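Local coordinates for 2-amino-4-hydroxy-6-hydroxymethyldihydropteridine pyrophosphokinase (Haemophilus influenzae, PDB 1CBK), which probably catalyses the transfer of pyrophosphate from ATP to 6-hydroxymethyl-7,8-dihydropterin, a step of folate biosynthesis, at residues Y116-H119 and F123-V126. Numbering follows the deposited sequence.
With ROI (7,8-dihydro-7,7-dimethyl-6-hydroxypterin), chain D.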
loop_
_atom_site.group_PDB
_atom_site.type_symbol
_atom_site.label_atom_id
_atom_site.label_comp_id
_atom_site.label_asym_id
_atom_site.label_seq_id
_atom_site.Cartn_x
_atom_site.Cartn_y
_atom_site.Cartn_z
ATOM N N TYR A 116 1.726 -5.229 -4.338
ATOM C CA TYR A 116 2.932 -4.581 -3.855
ATOM C C TYR A 116 2.870 -3.715 -2.647
ATOM O O TYR A 116 3.861 -3.611 -1.947
ATOM C CB TYR A 116 3.686 -3.920 -5.013
ATOM C CG TYR A 116 4.016 -4.922 -6.116
ATOM C CD1 TYR A 116 5.188 -5.681 -6.080
ATOM C CD2 TYR A 116 3.150 -5.107 -7.198
ATOM C CE1 TYR A 116 5.486 -6.600 -7.112
ATOM C CE2 TYR A 116 3.450 -6.024 -8.243
ATOM C CZ TYR A 116 4.614 -6.754 -8.192
ATOM O OH TYR A 116 4.932 -7.598 -9.239
ATOM N N ASP A 117 1.710 -3.142 -2.350
ATOM C CA ASP A 117 1.589 -2.314 -1.140
ATOM C C ASP A 117 1.808 -3.161 0.105
ATOM O O ASP A 117 2.274 -2.656 1.131
ATOM C CB ASP A 117 0.219 -1.640 -1.046
ATOM C CG ASP A 117 0.116 -0.425 -1.923
ATOM O OD1 ASP A 117 1.108 0.346 -2.004
ATOM O OD2 ASP A 117 -0.973 -0.235 -2.502
ATOM N N MET A 118 1.535 -4.459 -0.014
ATOM C CA MET A 118 1.688 -5.372 1.100
ATOM C C MET A 118 3.142 -5.676 1.419
ATOM O O MET A 118 3.482 -5.966 2.565
ATOM C CB MET A 118 0.817 -6.608 0.903
ATOM C CG MET A 118 -0.661 -6.192 0.878
ATOM S SD MET A 118 -1.869 -7.481 1.081
ATOM C CE MET A 118 -1.729 -7.752 2.756
ATOM N N HIS A 119 4.018 -5.405 0.457
ATOM C CA HIS A 119 5.446 -5.603 0.685
ATOM C C HIS A 119 6.024 -4.439 1.488
ATOM O O HIS A 119 7.166 -4.510 1.951
ATOM C CB HIS A 119 6.178 -5.789 -0.635
ATOM C CG HIS A 119 5.621 -6.899 -1.476
ATOM N ND1 HIS A 119 6.015 -7.111 -2.779
ATOM C CD2 HIS A 119 4.701 -7.860 -1.195
ATOM C CE1 HIS A 119 5.366 -8.154 -3.268
ATOM N NE2 HIS A 119 4.561 -8.625 -2.328
ATOM N N PHE A 123 3.833 -6.048 9.064
ATOM C CA PHE A 123 3.097 -7.212 9.549
ATOM C C PHE A 123 2.851 -8.276 8.490
ATOM O O PHE A 123 2.132 -9.248 8.730
ATOM C CB PHE A 123 1.786 -6.777 10.223
ATOM C CG PHE A 123 0.979 -5.806 9.422
ATOM C CD1 PHE A 123 0.063 -6.254 8.480
ATOM C CD2 PHE A 123 1.108 -4.441 9.637
ATOM C CE1 PHE A 123 -0.713 -5.360 7.755
ATOM C CE2 PHE A 123 0.337 -3.530 8.919
ATOM C CZ PHE A 123 -0.574 -3.987 7.978
ATOM N N VAL A 124 3.380 -8.035 7.296
ATOM C CA VAL A 124 3.287 -8.960 6.197
ATOM C C VAL A 124 4.704 -9.497 5.933
ATOM O O VAL A 124 4.934 -10.719 5.929
ATOM C CB VAL A 124 2.791 -8.272 4.923
ATOM C CG1 VAL A 124 3.016 -9.182 3.708
ATOM C CG2 VAL A 124 1.327 -7.939 5.028
ATOM N N ILE A 125 5.665 -8.584 5.759
ATOM C CA ILE A 125 7.038 -8.979 5.425
ATOM C C ILE A 125 7.840 -9.652 6.518
ATOM O O ILE A 125 8.608 -10.582 6.230
ATOM C CB ILE A 125 7.840 -7.809 4.803
ATOM C CG1 ILE A 125 7.200 -7.391 3.472
ATOM C CG2 ILE A 125 9.351 -8.173 4.627
ATOM C CD1 ILE A 125 7.242 -8.446 2.365
ATOM N N VAL A 126 7.679 -9.214 7.763
ATOM C CA VAL A 126 8.426 -9.833 8.856
ATOM C C VAL A 126 8.024 -11.312 9.032
ATOM O O VAL A 126 8.909 -12.182 9.176
ATOM C CB VAL A 126 8.324 -9.014 10.162
ATOM C CG1 VAL A 126 8.793 -9.819 11.360
ATOM C CG2 VAL A 126 9.119 -7.723 10.005
HETATM N N1 ROI D . -3.187 -2.968 10.396
HETATM C C2 ROI D . -2.458 -4.019 10.909
HETATM N N2 ROI D . -1.515 -3.733 11.846
HETATM N N3 ROI D . -2.640 -5.304 10.521
HETATM C C4 ROI D . -3.551 -5.644 9.582
HETATM O O4 ROI D . -3.756 -6.822 9.249
HETATM C C4A ROI D . -4.314 -4.599 8.965
HETATM N N5 ROI D . -5.186 -4.880 8.042
HETATM C C6 ROI D . -5.961 -3.932 7.406
HETATM C C7 ROI D . -5.669 -2.431 7.670
HETATM C C16 ROI D . -4.787 -1.821 6.513
HETATM C C15 ROI D . -6.973 -1.646 7.872
HETATM N N8 ROI D . -4.829 -2.217 8.888
HETATM C C8A ROI D . -4.074 -3.230 9.451
HETATM O O9 ROI D . -6.858 -4.389 6.627
#
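Val124 and Ile125, in the first turn of helix 122-131, meet the turn 116-119 through its carbonyl groups more than through its side chains. Val124 CG1 lies 3.4 Å from Met118 O, while the other branch, CG2, reaches the methyl CE of Met118 at 3.8 Å, where the two side chains cross at about a right angle. That methyl is brought to the valine by a bend at the end of the methionine chain (chi3 76°). One residue on, Ile125 uses a single arm: CG1 approaches His119 O at 3.3 Å, and CD1 lies 3.8 Å from His119 CA, oblique to the imidazole. No hydrogen bond crosses, so the contact is van der Waals packing, and all four residues are buried. In the HPPK fold this joins the loop after strand 112-113 to the helix it leads into; Met118 and Val124 both also rest on Leu99 of strand 95-101. Within the turn, a backbone hydrogen bond runs from His119 N to Tyr116 O (3.0 Å). The same turn also meets the second subunit, where Asp117 OD1 forms a salt bridge with Arg121 NH2 of that chain. At the start of the helical segment, Phe123 lays one ring face against the bound pterin analogue, whose N3 sits 3.3 Å above the ring plane, over its centre; Ser43 and Asn56 hydrogen-bond the same ligand.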